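PDB 3C0T: mediator of RNA polymerase II transcription subunit 18, which is a component of the Mediator coactivator complex, which conveys information from gene-specific regulatory proteins to the basal RNA polymerase II transcription machinery. Local coordinates for residues E91-I96 and K184-L189; F134-R139 and T190-L195. One frame throughout, in Å; residues are numbered along the deposited sequence.

Contact 1. Residues E91-I96 and K184-L189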
loop_
_atom_site.group_PDB
_atom_site.type_symbol
_atom_site.label_atom_id
_atom_site.label_comp_id
_atom_site.label_asym_id
_atom_site.label_seq_id
_atom_site.Cartn_x
_atom_site.Cartn_y
_atom_site.Cartn_z
ATOM N N GLU A 91 18.284 -2.948 9.036
ATOM C CA GLU A 91 17.603 -3.901 9.893
ATOM C C GLU A 91 17.627 -3.333 11.315
ATOM O O GLU A 91 18.566 -2.622 11.689
ATOM C CB GLU A 91 18.332 -5.244 9.837
ATOM C CG GLU A 91 17.491 -6.430 10.259
ATOM C CD GLU A 91 16.259 -6.597 9.390
ATOM O OE1 GLU A 91 15.380 -5.706 9.430
ATOM O OE2 GLU A 91 16.170 -7.614 8.666
ATOM N N ASP A 92 16.597 -3.637 12.100
ATOM C CA ASP A 92 16.507 -3.141 13.477
ATOM C C ASP A 92 16.302 -1.625 13.520
ATOM O O ASP A 92 16.431 -0.985 14.565
ATOM C CB ASP A 92 17.764 -3.531 14.266
ATOM C CG ASP A 92 17.840 -5.029 14.542
ATOM O OD1 ASP A 92 18.865 -5.477 15.100
ATOM O OD2 ASP A 92 16.876 -5.759 14.205
ATOM N N LYS A 93 15.968 -1.066 12.364
ATOM C CA LYS A 93 15.715 0.358 12.226
ATOM C C LYS A 93 14.486 0.434 11.315
ATOM O O LYS A 93 14.109 -0.574 10.716
ATOM C CB LYS A 93 16.933 1.022 11.580
ATOM C CG LYS A 93 17.228 2.419 12.084
ATOM C CD LYS A 93 18.702 2.768 11.910
ATOM C CE LYS A 93 18.977 4.234 12.253
ATOM N NZ LYS A 93 18.509 4.625 13.621
ATOM N N CYS A 94 13.842 1.594 11.222
ATOM C CA CYS A 94 12.669 1.710 10.353
ATOM C C CYS A 94 13.110 1.613 8.891
ATOM O O CYS A 94 14.243 1.949 8.555
ATOM C CB CYS A 94 11.957 3.044 10.576
ATOM S SG CYS A 94 12.734 4.437 9.728
ATOM N N GLY A 95 12.221 1.154 8.019
ATOM C CA GLY A 95 12.583 1.039 6.622
ATOM C C GLY A 95 12.513 2.367 5.894
ATOM O O GLY A 95 11.807 3.282 6.322
ATOM N N ILE A 96 13.257 2.479 4.800
ATOM C CA ILE A 96 13.259 3.687 3.982
ATOM C C ILE A 96 13.279 3.295 2.507
ATOM O O ILE A 96 14.052 2.421 2.100
ATOM C CB ILE A 96 14.501 4.581 4.236
ATOM C CG1 ILE A 96 14.565 5.011 5.699
ATOM C CG2 ILE A 96 14.423 5.834 3.363
ATOM C CD1 ILE A 96 15.733 5.937 5.995
ATOM N N LYS A 184 13.331 13.603 12.403
ATOM C CA LYS A 184 12.060 13.855 13.063
ATOM C C LYS A 184 11.046 12.783 12.635
ATOM O O LYS A 184 10.152 12.412 13.394
ATOM C CB LYS A 184 11.553 15.252 12.685
ATOM C CG LYS A 184 10.218 15.657 13.317
ATOM C CD LYS A 184 10.311 15.774 14.839
ATOM C CE LYS A 184 11.296 16.868 15.275
ATOM N NZ LYS A 184 11.452 16.956 16.773
ATOM N N ALA A 185 11.195 12.281 11.415
ATOM C CA ALA A 185 10.284 11.262 10.922
ATOM C C ALA A 185 10.570 9.918 11.594
ATOM O O ALA A 185 9.639 9.217 11.989
ATOM C CB ALA A 185 10.395 11.138 9.405
ATOM N N GLU A 186 11.843 9.554 11.733
ATOM C CA GLU A 186 12.178 8.286 12.379
ATOM C C GLU A 186 11.752 8.336 13.841
ATOM O O GLU A 186 11.282 7.342 14.395
ATOM C CB GLU A 186 13.679 7.999 12.312
ATOM C CG GLU A 186 14.258 8.043 10.920
ATOM C CD GLU A 186 15.625 7.396 10.844
ATOM O OE1 GLU A 186 16.440 7.846 10.006
ATOM O OE2 GLU A 186 15.879 6.433 11.609
ATOM N N ALA A 187 11.927 9.500 14.460
ATOM C CA ALA A 187 11.548 9.684 15.851
ATOM C C ALA A 187 10.035 9.502 15.969
ATOM O O ALA A 187 9.546 8.903 16.928
ATOM C CB ALA A 187 11.959 11.075 16.330
ATOM N N ASN A 188 9.289 10.009 14.992
ATOM C CA ASN A 188 7.836 9.857 15.029
ATOM C C ASN A 188 7.426 8.392 14.855
ATOM O O ASN A 188 6.498 7.921 15.512
ATOM C CB ASN A 188 7.168 10.726 13.961
ATOM C CG ASN A 188 7.081 12.184 14.377
ATOM O OD1 ASN A 188 6.883 12.494 15.557
ATOM N ND2 ASN A 188 7.206 13.088 13.411
ATOM N N LEU A 189 8.118 7.676 13.978
ATOM C CA LEU A 189 7.816 6.270 13.771
ATOM C C LEU A 189 8.075 5.512 15.067
ATOM O O LEU A 189 7.291 4.638 15.455
ATOM C CB LEU A 189 8.674 5.682 12.641
ATOM C CG LEU A 189 8.210 6.030 11.222
ATOM C CD1 LEU A 189 9.103 5.353 10.205
ATOM C CD2 LEU A 189 6.771 5.578 11.028
HETATM O O HOH W 1 14.346 4.045 12.533
#
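Cys94 overlaps the end of Leu189: its CB lies 3.7 Å from Leu189 CD1, and its SG touches the same methyl at nearly the same distance. With chi1 at 80°, the sulfur sits between the backbone N and the carbonyl carbon of Cys94, and it also meets the methylene of Glu186, SG to CG 4.1 Å. The thiol thus bears on side chains from adjacent turns of the helix. Glu186 runs extended beyond CG towards 91-96. One carboxylate oxygen collects the polar contacts. A water accepts a hydrogen bond from Cys94 N at 2.8 Å from that nitrogen and donates one to Glu186 OE2, its oxygen 3.0 Å from OE2, so the helix side chain reaches the backbone of the loop without touching it directly. Helix 179-196 here rides over strand 2-10 of the curled antiparallel sheet, consistent with the barrel fold of Med18; Ala185, Glu186 and Leu189 all rest on Leu4, while strand 95-104 enters alongside, Gly95 pairing through its backbone with Tyr5. Lys93, on the exposed loop, crosses obliquely to Glu186, and the bend at chi4 (55°) sets its NZ 3.8 Å from Glu186 OE2. That is a long salt bridge, and a second ion pair, long and weak, runs from OE2 to Arg90 NH2; the NE of Arg90 is hydrogen-bonded to Cys94 O. Two cations at this distance may modestly favour the ionised carboxylate. On the other branch, Glu186 OE1 faces the buried end of Ile96, with 4.5 Å to CD1.

Contact 2. Residues F134-R139 and T190-L195; sequences FDTTVR and TKVKTL
Phe134 lays one face of its ring against the aliphatic chain of Lys191. Lys191 CD stands 3.8 Å from the ring centroid and 14° off the normal, a CH-pi contact, while Lys191 CB lies over the same face near the rim, 3.7 Å from Phe134 CD1. In the lysine, chi2 (-174°) is anti and sets CD over the ring, and the extended chain crosses the Phe134 side chain at about a right angle. Only at chi4 (81°) does the chain bend, and NZ turns to a weak hydrogen bond with Asn188 OD1. Val192 CG2 meets the edge of the ring, near its plane, and Leu195 CD1 approaches obliquely, 4.1 Å from Phe134 CE1. Phe134 and Asp135, both with left-handed backbone angles, form a two-residue hairpin turn close to type I' between strands 118-133 and 136-146; the turn projects Phe134 over helix 179-196. Just after it, Thr136 OG1 packs tightly on Val192, 3.1 Å from CG2, while its hydrogen bond is made to Phe133 O. No hydrogen bond spans the two segments: the hydroxyl bonds within the hairpin and the ammonium makes a weak bond on its own helix, which implies that turn and helix are joined by dispersion and CH-pi contact.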
loop_
_atom_site.group_PDB
_atom_site.type_symbol
_atom_site.label_atom_id
_atom_site.label_comp_id
_atom_site.label_asym_id
_atom_site.label_seq_id
_atom_site.Cartn_x
_atom_site.Cartn_y
_atom_site.Cartn_z
ATOM N N PHE A 134 1.125 11.493 15.667
ATOM C CA PHE A 134 2.527 11.910 15.645
ATOM C C PHE A 134 3.004 12.173 14.232
ATOM O O PHE A 134 4.132 11.814 13.874
ATOM C CB PHE A 134 3.422 10.840 16.282
ATOM C CG PHE A 134 3.280 10.745 17.773
ATOM C CD1 PHE A 134 2.958 9.534 18.378
ATOM C CD2 PHE A 134 3.465 11.873 18.573
ATOM C CE1 PHE A 134 2.821 9.444 19.768
ATOM C CE2 PHE A 134 3.332 11.800 19.957
ATOM C CZ PHE A 134 3.009 10.586 20.560
ATOM N N ASP A 135 2.144 12.786 13.425
ATOM C CA ASP A 135 2.493 13.087 12.043
ATOM C C ASP A 135 2.830 11.883 11.173
ATOM O O ASP A 135 3.587 11.997 10.207
ATOM C CB ASP A 135 3.666 14.051 12.005
ATOM C CG ASP A 135 3.237 15.446 11.705
ATOM O OD1 ASP A 135 2.583 16.069 12.578
ATOM O OD2 ASP A 135 3.547 15.910 10.582
ATOM N N THR A 136 2.296 10.723 11.522
ATOM C CA THR A 136 2.538 9.533 10.722
ATOM C C THR A 136 1.174 8.946 10.390
ATOM O O THR A 136 0.171 9.282 11.027
ATOM C CB THR A 136 3.357 8.466 11.485
ATOM O OG1 THR A 136 2.523 7.858 12.479
ATOM C CG2 THR A 136 4.565 9.090 12.152
ATOM N N THR A 137 1.137 8.075 9.392
ATOM C CA THR A 137 -0.098 7.437 8.981
ATOM C C THR A 137 0.012 5.950 9.262
ATOM O O THR A 137 1.055 5.333 9.018
ATOM C CB THR A 137 -0.352 7.630 7.472
ATOM O OG1 THR A 137 -0.524 9.023 7.189
ATOM C CG2 THR A 137 -1.606 6.873 7.034
ATOM N N VAL A 138 -1.049 5.372 9.802
ATOM C CA VAL A 138 -1.040 3.948 10.061
ATOM C C VAL A 138 -2.251 3.367 9.360
ATOM O O VAL A 138 -3.402 3.694 9.668
ATOM C CB VAL A 138 -1.035 3.643 11.570
ATOM C CG1 VAL A 138 -1.626 4.794 12.318
ATOM C CG2 VAL A 138 -1.775 2.356 11.854
ATOM N N ARG A 139 -1.966 2.518 8.383
ATOM C CA ARG A 139 -2.988 1.886 7.574
ATOM C C ARG A 139 -3.050 0.383 7.856
ATOM O O ARG A 139 -2.016 -0.286 7.937
ATOM C CB ARG A 139 -2.663 2.154 6.094
ATOM C CG ARG A 139 -3.499 1.384 5.099
ATOM C CD ARG A 139 -3.019 1.600 3.661
ATOM N NE ARG A 139 -3.283 2.950 3.170
ATOM C CZ ARG A 139 -3.484 3.242 1.887
ATOM N NH1 ARG A 139 -3.444 2.279 0.974
ATOM N NH2 ARG A 139 -3.757 4.489 1.518
ATOM N N THR A 190 9.163 5.860 15.749
ATOM C CA THR A 190 9.505 5.198 17.004
ATOM C C THR A 190 8.414 5.391 18.056
ATOM O O THR A 190 8.101 4.472 18.804
ATOM C CB THR A 190 10.855 5.707 17.549
ATOM O OG1 THR A 190 11.912 5.154 16.759
ATOM C CG2 THR A 190 11.055 5.296 18.998
ATOM N N LYS A 191 7.839 6.585 18.105
ATOM C CA LYS A 191 6.778 6.873 19.055
ATOM C C LYS A 191 5.544 6.010 18.747
ATOM O O LYS A 191 4.952 5.416 19.649
ATOM C CB LYS A 191 6.387 8.353 18.984
ATOM C CG LYS A 191 7.512 9.353 19.275
ATOM C CD LYS A 191 6.932 10.761 19.300
ATOM C CE LYS A 191 7.974 11.835 19.578
ATOM N NZ LYS A 191 8.757 12.228 18.383
ATOM N N VAL A 192 5.156 5.953 17.473
ATOM C CA VAL A 192 3.995 5.169 17.067
ATOM C C VAL A 192 4.248 3.683 17.324
ATOM O O VAL A 192 3.358 2.961 17.752
ATOM C CB VAL A 192 3.675 5.398 15.565
ATOM C CG1 VAL A 192 2.466 4.574 15.140
ATOM C CG2 VAL A 192 3.418 6.870 15.324
ATOM N N LYS A 193 5.474 3.234 17.076
ATOM C CA LYS A 193 5.832 1.839 17.293
ATOM C C LYS A 193 5.570 1.399 18.734
ATOM O O LYS A 193 4.925 0.370 18.961
ATOM C CB LYS A 193 7.307 1.611 16.959
ATOM C CG LYS A 193 7.775 0.158 17.044
ATOM C CD LYS A 193 9.292 0.086 16.925
ATOM C CE LYS A 193 9.776 -1.274 16.431
ATOM N NZ LYS A 193 9.380 -2.397 17.326
ATOM N N THR A 194 6.065 2.156 19.714
ATOM C CA THR A 194 5.845 1.754 21.096
ATOM C C THR A 194 4.381 1.943 21.469
ATOM O O THR A 194 3.848 1.221 22.310
ATOM C CB THR A 194 6.768 2.520 22.112
ATOM O OG1 THR A 194 5.986 3.407 22.919
ATOM C CG2 THR A 194 7.830 3.293 21.390
ATOM N N LEU A 195 3.719 2.898 20.837
ATOM C CA LEU A 195 2.307 3.107 21.132
ATOM C C LEU A 195 1.466 1.895 20.677
ATOM O O LEU A 195 0.428 1.612 21.271
ATOM C CB LEU A 195 1.790 4.369 20.435
ATOM C CG LEU A 195 0.967 5.360 21.262
ATOM C CD1 LEU A 195 0.203 6.282 20.318
ATOM C CD2 LEU A 195 0.003 4.628 22.155
#

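Both contacts use helix 179-196, on consecutive six-residue stretches, and hold it against one curled sheet from different strands, with centres about 10 Å apart. Contact 1 is the more buried, a small patch where three of five touching residues are enclosed, yet it includes a long salt bridge and a water bridge, on the side of exposed Lys93. Contact 2 is only partly buried, at a hairpin turn, and is almost wholly apolar and aromatic although it engages a lysine. The two also meet directly through Asn188, a residue of 184-189, whose CB lies 3.6 Å from Thr136 CG2. Val169 of strand 165-173 lies under both, touching Leu189 and Val192.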